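Local coordinates for protein taurocyamine kinase (Schistosoma mansoni, PDB 4WOD) that catalyses the reversible, magnesium-dependent transfer of phosphate between ATP and taurocyamine, using two fused phosphagen kinase repeats, at residues A[52-63]-A[189-197]; A[74-85]-A[261-272]. The protein carries 4 engineered substitutions. All blocks are in the same frame, centred on the assembly; numbering follows the deposited sequence.

How the contacts relate
Contact 1 and contact 2 illustrate how a phosphagen kinase closes a guanidino-substrate site between its N-terminal and C-terminal parts: each joins the one to the other within the first repeat, and both touch the bound arginine. Their centres lie about 16 Å apart, and their segments alternate along the chain. Contact 1 grips the carboxylate of the ligand, while contact 2 lies along its side chain and brings in C268, the predicted active-site cysteine, whose side chain is about 4 Å from that of R63. The two meet directly: P62 O packs on P269 CD at 3.3 Å, and R63 CB on F267 CZ at 3.5 Å. E222 adds a further hydrogen bond to the ligand.

Contact 1: A[52-63]-A[189-197]; sequences TNAYNPGALLPR and DNVLRDAGG. With ARG (arginine), chain B.
The carbonyl oxygen of V191 receives T52 OG1 at 2.6 Å, in the carbonyl plane and on a lone pair, as well as a weak backbone bond from A195 N, further along the same segment. T52 OG1 is anti to the backbone N (chi1 -159°), which turns the hydroxyl onto helix 190-194. T52 CB rests on A195 CB, 3.9 Å away, and V191 CG2 leans on N56 CB. That helix is finished at both ends: D189 OD1 caps its start by accepting from L192 N, and G196 is the C-prime residue of a Schellman motif. The facing loop, 56-63, is probably equivalent to the guanidino-specificity region of the family. V191 CG1 lies over one face of the R63 guanidinium, 3.3 Å from NH2, and CD of the bound arginine over the opposite face. With CG anti to the carbonyl carbon (chi1 -59°), R63 CG lies against A195 CB, and the bend at chi2 turns the chain so that NH1 reaches the ligand OXT, 2.9 Å away. NH1 also bonds P62 O, in the guanidinium plane, which should limit its rotation. L61 N donates to the same OXT at 3.0 Å. L60 N donates almost straight to the ligand O at 2.8 Å.

Contact 2: A[74-85]-A[261-272]; sequences RDFFDAVIADYH and RLGFITFCPSNL. With ARG (arginine), chain B.
With CG anti to the carbonyl carbon (chi1 -72°), H85 swings its imidazole from the end of helix 74-84 toward P269, whereas Y84, its CG anti to the backbone N (chi1 -177°), lays its ring beside S270. H85 NE2 donates to P269 O at 2.8 Å, nearly straight (176°) and in the imidazole plane; S270 O lies at the same edge, near CE1. The imidazole is backed by Y84 CD2 over the centre of one face. Y84 CE2 approaches S270 CB to 3.5 Å. The 3-10 turn at 269-270 follows C268, the Cys-Pro-Ser arrangement familiar from phosphagen kinases, so this helix of the N-terminal domain packs directly against the predicted active-site loop. I81 CD1 touches both L272 CD1, at 3.6 Å, and L262 CD2, at 3.8 Å, the I81 side chain crossing those of both leucines at about a right angle, while P269 CG meets the edge of the F77 ring. At the far end the guanidinium groups of R74 and R261 stack flat, their centres 3.7 Å apart. D78 OD2 takes R74 NE at 2.7 Å and its carboxylate would offset the like charges; the placing of D78 OD1 against R261 NH1 is doubtful.

Contact 1: A[52-63]-A[189-197]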
loop_
_atom_site.group_PDB
_atom_site.type_symbol
_atom_site.label_atom_id
_atom_site.label_comp_id
_atom_site.label_asym_id
_atom_site.label_seq_id
_atom_site.Cartn_x
_atom_site.Cartn_y
_atom_site.Cartn_z
ATOM N N THR A 52 17.004 10.070 -20.403
ATOM C CA THR A 52 15.608 9.636 -20.481
ATOM C C THR A 52 14.787 10.156 -19.284
ATOM O O THR A 52 13.574 10.368 -19.396
ATOM C CB THR A 52 15.499 8.085 -20.574
ATOM O OG1 THR A 52 14.232 7.710 -21.138
ATOM C CG2 THR A 52 15.670 7.441 -19.189
ATOM N N ASN A 53 15.439 10.402 -18.152
ATOM C CA ASN A 53 14.710 10.914 -16.989
ATOM C C ASN A 53 14.219 12.336 -17.206
ATOM O O ASN A 53 13.187 12.732 -16.668
ATOM C CB ASN A 53 15.564 10.860 -15.735
ATOM C CG ASN A 53 15.925 9.450 -15.345
ATOM O OD1 ASN A 53 17.102 9.078 -15.346
ATOM N ND2 ASN A 53 14.915 8.652 -14.996
ATOM N N ALA A 54 14.974 13.103 -17.975
ATOM C CA ALA A 54 14.609 14.490 -18.261
ATOM C C ALA A 54 13.317 14.596 -19.056
ATOM O O ALA A 54 12.639 15.619 -19.007
ATOM C CB ALA A 54 15.738 15.189 -19.013
ATOM N N TYR A 55 12.986 13.556 -19.817
ATOM C CA TYR A 55 11.851 13.633 -20.732
ATOM C C TYR A 55 10.735 12.695 -20.337
ATOM O O TYR A 55 9.619 12.844 -20.802
ATOM C CB TYR A 55 12.308 13.353 -22.159
ATOM C CG TYR A 55 13.388 14.324 -22.548
ATOM C CD1 TYR A 55 13.102 15.677 -22.704
ATOM C CD2 TYR A 55 14.699 13.908 -22.708
ATOM C CE1 TYR A 55 14.097 16.584 -23.032
ATOM C CE2 TYR A 55 15.702 14.808 -23.036
ATOM C CZ TYR A 55 15.396 16.138 -23.192
ATOM O OH TYR A 55 16.386 17.025 -23.528
ATOM N N ASN A 56 11.044 11.736 -19.477
ATOM C CA ASN A 56 10.031 10.819 -18.977
ATOM C C ASN A 56 9.951 10.857 -17.450
ATOM O O ASN A 56 10.602 10.070 -16.759
ATOM C CB ASN A 56 10.328 9.409 -19.476
ATOM C CG ASN A 56 10.387 9.341 -20.991
ATOM O OD1 ASN A 56 11.462 9.464 -21.591
ATOM N ND2 ASN A 56 9.227 9.177 -21.620
ATOM N N PRO A 57 9.135 11.778 -16.910
ATOM C CA PRO A 57 9.092 11.940 -15.451
ATOM C C PRO A 57 8.581 10.710 -14.687
ATOM O O PRO A 57 8.834 10.610 -13.489
ATOM C CB PRO A 57 8.149 13.139 -15.257
ATOM C CG PRO A 57 7.365 13.238 -16.534
ATOM C CD PRO A 57 8.264 12.731 -17.619
ATOM N N GLY A 58 7.902 9.791 -15.365
ATOM C CA GLY A 58 7.395 8.597 -14.709
ATOM C C GLY A 58 8.479 7.565 -14.456
ATOM O O GLY A 58 8.309 6.659 -13.645
ATOM N N ALA A 59 9.600 7.698 -15.156
ATOM C CA ALA A 59 10.702 6.746 -15.020
ATOM C C ALA A 59 11.396 6.898 -13.666
ATOM O O ALA A 59 11.786 7.992 -13.274
ATOM C CB ALA A 59 11.695 6.927 -16.155
ATOM N N LEU A 60 11.563 5.784 -12.968
ATOM C CA LEU A 60 12.172 5.760 -11.645
ATOM C C LEU A 60 13.711 5.777 -11.651
ATOM O O LEU A 60 14.349 6.342 -10.757
ATOM C CB LEU A 60 11.690 4.513 -10.909
ATOM C CG LEU A 60 12.013 4.452 -9.423
ATOM C CD1 LEU A 60 11.342 5.621 -8.735
ATOM C CD2 LEU A 60 11.523 3.123 -8.845
ATOM N N LEU A 61 14.290 5.139 -12.658
ATOM C CA LEU A 61 15.727 4.855 -12.708
ATOM C C LEU A 61 16.439 5.500 -13.899
ATOM O O LEU A 61 15.818 5.781 -14.912
ATOM C CB LEU A 61 15.944 3.340 -12.757
ATOM C CG LEU A 61 15.508 2.587 -11.500
ATOM C CD1 LEU A 61 15.708 1.094 -11.669
ATOM C CD2 LEU A 61 16.258 3.090 -10.284
ATOM N N PRO A 62 17.756 5.744 -13.771
ATOM C CA PRO A 62 18.513 6.110 -14.973
ATOM C C PRO A 62 18.696 4.874 -15.849
ATOM O O PRO A 62 18.190 3.795 -15.506
ATOM C CB PRO A 62 19.865 6.580 -14.425
ATOM C CG PRO A 62 20.006 5.808 -13.081
ATOM C CD PRO A 62 18.578 5.762 -12.547
ATOM N N ARG A 63 19.439 5.005 -16.936
ATOM C CA ARG A 63 19.913 3.808 -17.615
ATOM C C ARG A 63 21.426 3.900 -17.657
ATOM O O ARG A 63 22.013 4.691 -16.926
ATOM C CB ARG A 63 19.275 3.669 -19.009
ATOM C CG ARG A 63 17.718 3.593 -18.973
ATOM C CD ARG A 63 17.196 2.273 -18.319
ATOM N NE ARG A 63 15.734 2.099 -18.384
ATOM C CZ ARG A 63 14.865 2.607 -17.517
ATOM N NH1 ARG A 63 15.278 3.355 -16.495
ATOM N NH2 ARG A 63 13.562 2.371 -17.669
ATOM N N ASP A 189 8.465 2.042 -26.679
ATOM C CA ASP A 189 8.702 2.472 -25.294
ATOM C C ASP A 189 9.497 3.775 -25.297
ATOM O O ASP A 189 10.666 3.789 -25.667
ATOM C CB ASP A 189 9.446 1.371 -24.523
ATOM C CG ASP A 189 9.685 1.704 -23.034
ATOM O OD1 ASP A 189 9.790 2.886 -22.638
ATOM O OD2 ASP A 189 9.801 0.746 -22.244
ATOM N N ASN A 190 8.874 4.872 -24.891
ATOM C CA ASN A 190 9.541 6.163 -24.988
ATOM C C ASN A 190 10.688 6.317 -23.981
ATOM O O ASN A 190 11.602 7.123 -24.192
ATOM C CB ASN A 190 8.538 7.305 -24.805
ATOM C CG ASN A 190 8.908 8.549 -25.618
ATOM O OD1 ASN A 190 9.725 8.486 -26.535
ATOM N ND2 ASN A 190 8.305 9.682 -25.279
ATOM N N VAL A 191 10.640 5.569 -22.881
ATOM C CA VAL A 191 11.733 5.622 -21.920
ATOM C C VAL A 191 12.948 5.002 -22.598
ATOM O O VAL A 191 14.037 5.579 -22.620
ATOM C CB VAL A 191 11.400 4.875 -20.594
ATOM C CG1 VAL A 191 12.641 4.736 -19.721
ATOM C CG2 VAL A 191 10.286 5.589 -19.835
ATOM N N LEU A 192 12.735 3.838 -23.197
ATOM C CA LEU A 192 13.795 3.168 -23.947
ATOM C C LEU A 192 14.284 4.044 -25.096
ATOM O O LEU A 192 15.480 4.151 -25.326
ATOM C CB LEU A 192 13.310 1.825 -24.484
ATOM C CG LEU A 192 14.372 0.929 -25.142
ATOM C CD1 LEU A 192 15.652 0.895 -24.311
ATOM C CD2 LEU A 192 13.804 -0.489 -25.354
ATOM N N ARG A 193 13.357 4.673 -25.809
ATOM C CA ARG A 193 13.720 5.578 -26.893
ATOM C C ARG A 193 14.671 6.683 -26.428
ATOM O O ARG A 193 15.712 6.921 -27.054
ATOM C CB ARG A 193 12.473 6.208 -27.522
ATOM C CG ARG A 193 12.809 7.285 -28.558
ATOM C CD ARG A 193 11.587 7.690 -29.364
ATOM N NE ARG A 193 11.158 6.594 -30.219
ATOM C CZ ARG A 193 10.118 5.806 -29.974
ATOM N NH1 ARG A 193 9.836 4.824 -30.819
ATOM N NH2 ARG A 193 9.361 6.001 -28.897
ATOM N N ASP A 194 14.331 7.351 -25.327
ATOM C CA ASP A 194 15.116 8.514 -24.898
ATOM C C ASP A 194 16.407 8.156 -24.161
ATOM O O ASP A 194 17.237 9.027 -23.858
ATOM C CB ASP A 194 14.253 9.418 -24.041
ATOM C CG ASP A 194 13.172 10.114 -24.850
ATOM O OD1 ASP A 194 13.364 10.271 -26.071
ATOM O OD2 ASP A 194 12.132 10.503 -24.279
ATOM N N ALA A 195 16.560 6.870 -23.870
ATOM C CA ALA A 195 17.810 6.326 -23.367
ATOM C C ALA A 195 18.710 5.774 -24.481
ATOM O O ALA A 195 19.731 5.136 -24.199
ATOM C CB ALA A 195 17.517 5.229 -22.335
ATOM N N GLY A 196 18.331 6.011 -25.738
ATOM C CA GLY A 196 19.114 5.573 -26.890
ATOM C C GLY A 196 18.854 4.155 -27.377
ATOM O O GLY A 196 19.661 3.583 -28.112
ATOM N N GLY A 197 17.724 3.579 -26.985
ATOM C CA GLY A 197 17.442 2.189 -27.319
ATOM C C GLY A 197 17.092 1.852 -28.760
ATOM O O GLY A 197 17.140 0.680 -29.159
HETATM N N ARG B . 12.115 0.799 -12.506
HETATM C CA ARG B . 12.429 1.274 -13.825
HETATM C C ARG B . 12.116 2.724 -14.144
HETATM O O ARG B . 10.987 3.201 -13.873
HETATM C CB ARG B . 11.863 0.370 -14.858
HETATM C CG ARG B . 12.727 -0.821 -15.098
HETATM C CD ARG B . 13.269 -0.671 -16.473
HETATM N NE ARG B . 14.106 -1.787 -16.798
HETATM C CZ ARG B . 14.001 -2.457 -17.910
HETATM N NH1 ARG B . 14.794 -3.458 -18.148
HETATM N NH2 ARG B . 13.076 -2.131 -18.769
HETATM O OXT ARG B . 13.114 3.267 -14.640
#

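Contact 2: A[74-85]-A[261-272]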
loop_
_atom_site.group_PDB
_atom_site.type_symbol
_atom_site.label_atom_id
_atom_site.label_comp_id
_atom_site.label_asym_id
_atom_site.label_seq_id
_atom_site.Cartn_x
_atom_site.Cartn_y
_atom_site.Cartn_z
ATOM N N ARG A 74 30.327 5.802 -10.277
ATOM C CA ARG A 74 29.940 4.987 -9.123
ATOM C C ARG A 74 29.234 5.698 -7.959
ATOM O O ARG A 74 28.339 5.126 -7.350
ATOM C CB ARG A 74 31.165 4.285 -8.563
ATOM C CG ARG A 74 30.791 3.318 -7.470
ATOM C CD ARG A 74 31.581 2.059 -7.536
ATOM N NE ARG A 74 31.531 1.379 -6.254
ATOM C CZ ARG A 74 32.469 0.537 -5.844
ATOM N NH1 ARG A 74 33.510 0.285 -6.633
ATOM N NH2 ARG A 74 32.369 -0.032 -4.655
ATOM N N ASP A 75 29.640 6.924 -7.634
ATOM C CA ASP A 75 29.031 7.628 -6.499
ATOM C C ASP A 75 27.535 7.814 -6.730
ATOM O O ASP A 75 26.740 7.812 -5.785
ATOM C CB ASP A 75 29.673 9.006 -6.266
ATOM C CG ASP A 75 31.140 8.936 -5.904
ATOM O OD1 ASP A 75 31.658 7.843 -5.576
ATOM O OD2 ASP A 75 31.778 10.006 -5.938
ATOM N N PHE A 76 27.168 7.998 -7.997
ATOM C CA PHE A 76 25.776 8.172 -8.399
ATOM C C PHE A 76 25.049 6.829 -8.453
ATOM O O PHE A 76 24.012 6.646 -7.810
ATOM C CB PHE A 76 25.707 8.886 -9.760
ATOM C CG PHE A 76 24.338 8.889 -10.398
ATOM C CD1 PHE A 76 23.328 9.721 -9.920
ATOM C CD2 PHE A 76 24.066 8.077 -11.504
ATOM C CE1 PHE A 76 22.061 9.727 -10.517
ATOM C CE2 PHE A 76 22.790 8.076 -12.115
ATOM C CZ PHE A 76 21.791 8.901 -11.620
ATOM N N PHE A 77 25.587 5.883 -9.222
ATOM C CA PHE A 77 24.870 4.612 -9.420
ATOM C C PHE A 77 24.774 3.756 -8.153
ATOM O O PHE A 77 23.768 3.069 -7.964
ATOM C CB PHE A 77 25.520 3.788 -10.542
ATOM C CG PHE A 77 25.085 4.199 -11.925
ATOM C CD1 PHE A 77 23.857 3.785 -12.433
ATOM C CD2 PHE A 77 25.892 5.006 -12.712
ATOM C CE1 PHE A 77 23.441 4.170 -13.711
ATOM C CE2 PHE A 77 25.486 5.387 -13.995
ATOM C CZ PHE A 77 24.245 4.966 -14.491
ATOM N N ASP A 78 25.809 3.766 -7.307
ATOM C CA ASP A 78 25.760 2.959 -6.080
ATOM C C ASP A 78 24.650 3.481 -5.172
ATOM O O ASP A 78 23.937 2.710 -4.525
ATOM C CB ASP A 78 27.103 2.967 -5.349
ATOM C CG ASP A 78 28.004 1.833 -5.793
ATOM O OD1 ASP A 78 27.623 1.127 -6.754
ATOM O OD2 ASP A 78 29.089 1.648 -5.197
ATOM N N ALA A 79 24.486 4.796 -5.165
ATOM C CA ALA A 79 23.422 5.408 -4.388
ATOM C C ALA A 79 22.060 4.982 -4.929
ATOM O O ALA A 79 21.181 4.574 -4.157
ATOM C CB ALA A 79 23.564 6.923 -4.393
ATOM N N VAL A 80 21.890 5.041 -6.254
ATOM C CA VAL A 80 20.631 4.645 -6.885
ATOM C C VAL A 80 20.309 3.162 -6.649
ATOM O O VAL A 80 19.167 2.783 -6.360
ATOM C CB VAL A 80 20.672 4.932 -8.418
ATOM C CG1 VAL A 80 19.512 4.267 -9.134
ATOM C CG2 VAL A 80 20.699 6.442 -8.683
ATOM N N ILE A 81 21.329 2.329 -6.794
ATOM C CA ILE A 81 21.171 0.880 -6.717
ATOM C C ILE A 81 20.851 0.448 -5.291
ATOM O O ILE A 81 19.928 -0.342 -5.067
ATOM C CB ILE A 81 22.452 0.165 -7.230
ATOM C CG1 ILE A 81 22.563 0.310 -8.752
ATOM C CG2 ILE A 81 22.464 -1.307 -6.831
ATOM C CD1 ILE A 81 23.968 0.020 -9.292
ATOM N N ALA A 82 21.607 0.980 -4.329
ATOM C CA ALA A 82 21.371 0.706 -2.912
ATOM C C ALA A 82 19.940 1.083 -2.518
ATOM O O ALA A 82 19.269 0.344 -1.820
ATOM C CB ALA A 82 22.386 1.449 -2.038
ATOM N N ASP A 83 19.472 2.217 -3.013
ATOM C CA ASP A 83 18.117 2.676 -2.756
ATOM C C ASP A 83 17.046 1.752 -3.381
ATOM O O ASP A 83 16.165 1.237 -2.667
ATOM C CB ASP A 83 17.978 4.115 -3.272
ATOM C CG ASP A 83 16.781 4.844 -2.677
ATOM O OD1 ASP A 83 15.707 4.222 -2.520
ATOM O OD2 ASP A 83 16.918 6.051 -2.366
ATOM N N TYR A 84 17.127 1.536 -4.700
ATOM C CA TYR A 84 16.139 0.733 -5.420
ATOM C C TYR A 84 16.074 -0.711 -4.932
ATOM O O TYR A 84 14.987 -1.288 -4.768
ATOM C CB TYR A 84 16.429 0.737 -6.931
ATOM C CG TYR A 84 15.379 -0.019 -7.719
ATOM C CD1 TYR A 84 14.173 0.580 -8.065
ATOM C CD2 TYR A 84 15.587 -1.336 -8.099
ATOM C CE1 TYR A 84 13.209 -0.121 -8.773
ATOM C CE2 TYR A 84 14.635 -2.031 -8.799
ATOM C CZ TYR A 84 13.455 -1.423 -9.134
ATOM O OH TYR A 84 12.517 -2.136 -9.833
ATOM N N HIS A 85 17.240 -1.307 -4.723
ATOM C CA HIS A 85 17.288 -2.713 -4.347
ATOM C C HIS A 85 17.247 -2.899 -2.826
ATOM O O HIS A 85 17.383 -4.026 -2.328
ATOM C CB HIS A 85 18.535 -3.371 -4.946
ATOM C CG HIS A 85 18.444 -3.572 -6.424
ATOM N ND1 HIS A 85 17.682 -4.573 -6.993
ATOM C CD2 HIS A 85 18.995 -2.888 -7.453
ATOM C CE1 HIS A 85 17.772 -4.495 -8.309
ATOM N NE2 HIS A 85 18.570 -3.488 -8.613
ATOM N N ARG A 261 30.122 -7.115 -7.106
ATOM C CA ARG A 261 29.269 -6.150 -6.430
ATOM C C ARG A 261 27.843 -6.125 -7.018
ATOM O O ARG A 261 26.857 -6.239 -6.282
ATOM C CB ARG A 261 29.925 -4.777 -6.518
ATOM C CG ARG A 261 29.274 -3.673 -5.732
ATOM C CD ARG A 261 30.228 -2.479 -5.721
ATOM N NE ARG A 261 30.614 -2.090 -7.076
ATOM C CZ ARG A 261 29.902 -1.243 -7.799
ATOM N NH1 ARG A 261 28.818 -0.728 -7.259
ATOM N NH2 ARG A 261 30.267 -0.906 -9.035
ATOM N N LEU A 262 27.730 -6.003 -8.343
ATOM C CA LEU A 262 26.422 -5.893 -8.983
ATOM C C LEU A 262 25.959 -7.173 -9.657
ATOM O O LEU A 262 24.865 -7.213 -10.217
ATOM C CB LEU A 262 26.429 -4.762 -10.029
ATOM C CG LEU A 262 26.906 -3.417 -9.458
ATOM C CD1 LEU A 262 26.947 -2.344 -10.526
ATOM C CD2 LEU A 262 26.020 -2.986 -8.302
ATOM N N GLY A 263 26.787 -8.208 -9.650
ATOM C CA GLY A 263 26.457 -9.382 -10.439
ATOM C C GLY A 263 26.507 -9.107 -11.940
ATOM O O GLY A 263 27.436 -8.452 -12.418
ATOM N N PHE A 264 25.526 -9.628 -12.686
ATOM C CA PHE A 264 25.464 -9.418 -14.138
ATOM C C PHE A 264 25.007 -7.994 -14.452
ATOM O O PHE A 264 23.950 -7.527 -13.991
ATOM C CB PHE A 264 24.529 -10.415 -14.809
ATOM C CG PHE A 264 25.053 -11.820 -14.827
ATOM C CD1 PHE A 264 26.096 -12.167 -15.679
ATOM C CD2 PHE A 264 24.518 -12.779 -13.992
ATOM C CE1 PHE A 264 26.585 -13.462 -15.709
ATOM C CE2 PHE A 264 25.000 -14.089 -14.012
ATOM C CZ PHE A 264 26.022 -14.426 -14.881
ATOM N N ILE A 265 25.824 -7.302 -15.222
ATOM C CA ILE A 265 25.496 -5.942 -15.651
ATOM C C ILE A 265 24.323 -5.957 -16.630
ATOM O O ILE A 265 24.242 -6.825 -17.517
ATOM C CB ILE A 265 26.717 -5.266 -16.312
ATOM C CG1 ILE A 265 27.930 -5.293 -15.372
ATOM C CG2 ILE A 265 26.383 -3.841 -16.784
ATOM C CD1 ILE A 265 27.680 -4.732 -13.981
ATOM N N THR A 266 23.412 -5.007 -16.461
ATOM C CA THR A 266 22.305 -4.827 -17.396
ATOM C C THR A 266 22.158 -3.357 -17.720
ATOM O O THR A 266 22.712 -2.523 -17.009
ATOM C CB THR A 266 20.973 -5.360 -16.822
ATOM O OG1 THR A 266 20.799 -4.843 -15.487
ATOM C CG2 THR A 266 21.008 -6.899 -16.809
ATOM N N PHE A 267 21.413 -3.056 -18.783
ATOM C CA PHE A 267 21.166 -1.663 -19.214
ATOM C C PHE A 267 20.397 -0.869 -18.157
ATOM O O PHE A 267 20.710 0.292 -17.873
ATOM C CB PHE A 267 20.413 -1.668 -20.548
ATOM C CG PHE A 267 20.092 -0.298 -21.100
ATOM C CD1 PHE A 267 21.088 0.563 -21.522
ATOM C CD2 PHE A 267 18.770 0.104 -21.240
ATOM C CE1 PHE A 267 20.770 1.817 -22.058
ATOM C CE2 PHE A 267 18.452 1.341 -21.777
ATOM C CZ PHE A 267 19.455 2.196 -22.179
ATOM N N CYS A 268 19.389 -1.496 -17.569
ATOM C CA CYS A 268 18.628 -0.844 -16.507
ATOM C C CYS A 268 19.051 -1.418 -15.169
ATOM O O CYS A 268 19.196 -2.641 -15.040
ATOM C CB CYS A 268 17.127 -1.028 -16.722
ATOM S SG CYS A 268 16.109 -0.327 -15.418
ATOM N N PRO A 269 19.273 -0.542 -14.171
ATOM C CA PRO A 269 19.707 -0.973 -12.837
ATOM C C PRO A 269 18.740 -1.902 -12.118
ATOM O O PRO A 269 19.189 -2.597 -11.209
ATOM C CB PRO A 269 19.842 0.343 -12.060
ATOM C CG PRO A 269 20.152 1.369 -13.119
ATOM C CD PRO A 269 19.326 0.930 -14.321
ATOM N N SER A 270 17.465 -1.917 -12.497
ATOM C CA SER A 270 16.490 -2.759 -11.797
ATOM C C SER A 270 16.745 -4.257 -11.990
ATOM O O SER A 270 16.338 -5.076 -11.154
ATOM C CB SER A 270 15.064 -2.416 -12.245
ATOM O OG SER A 270 14.862 -2.731 -13.609
ATOM N N ASN A 271 17.413 -4.607 -13.085
ATOM C CA ASN A 271 17.663 -6.008 -13.448
ATOM C C ASN A 271 19.090 -6.498 -13.228
ATOM O O ASN A 271 19.515 -7.447 -13.879
ATOM C CB ASN A 271 17.305 -6.235 -14.914
ATOM C CG ASN A 271 15.809 -6.269 -15.140
ATOM O OD1 ASN A 271 15.077 -6.937 -14.410
ATOM N ND2 ASN A 271 15.346 -5.540 -16.142
ATOM N N LEU A 272 19.828 -5.848 -12.334
ATOM C CA LEU A 272 21.188 -6.283 -11.980
ATOM C C LEU A 272 21.167 -7.531 -11.112
ATOM O O LEU A 272 20.098 -7.957 -10.627
ATOM C CB LEU A 272 21.924 -5.161 -11.238
ATOM C CG LEU A 272 22.196 -3.902 -12.064
ATOM C CD1 LEU A 272 22.650 -2.749 -11.137
ATOM C CD2 LEU A 272 23.245 -4.149 -13.187
HETATM N N ARG B . 12.115 0.799 -12.506
HETATM C CA ARG B . 12.429 1.274 -13.825
HETATM C C ARG B . 12.116 2.724 -14.144
HETATM O O ARG B . 10.987 3.201 -13.873
HETATM C CB ARG B . 11.863 0.370 -14.858
HETATM C CG ARG B . 12.727 -0.821 -15.098
HETATM C CD ARG B . 13.269 -0.671 -16.473
HETATM N NE ARG B . 14.106 -1.787 -16.798
HETATM C CZ ARG B . 14.001 -2.457 -17.910
HETATM N NH1 ARG B . 14.794 -3.458 -18.148
HETATM N NH2 ARG B . 13.076 -2.131 -18.769
HETATM O OXT ARG B . 13.114 3.267 -14.640
#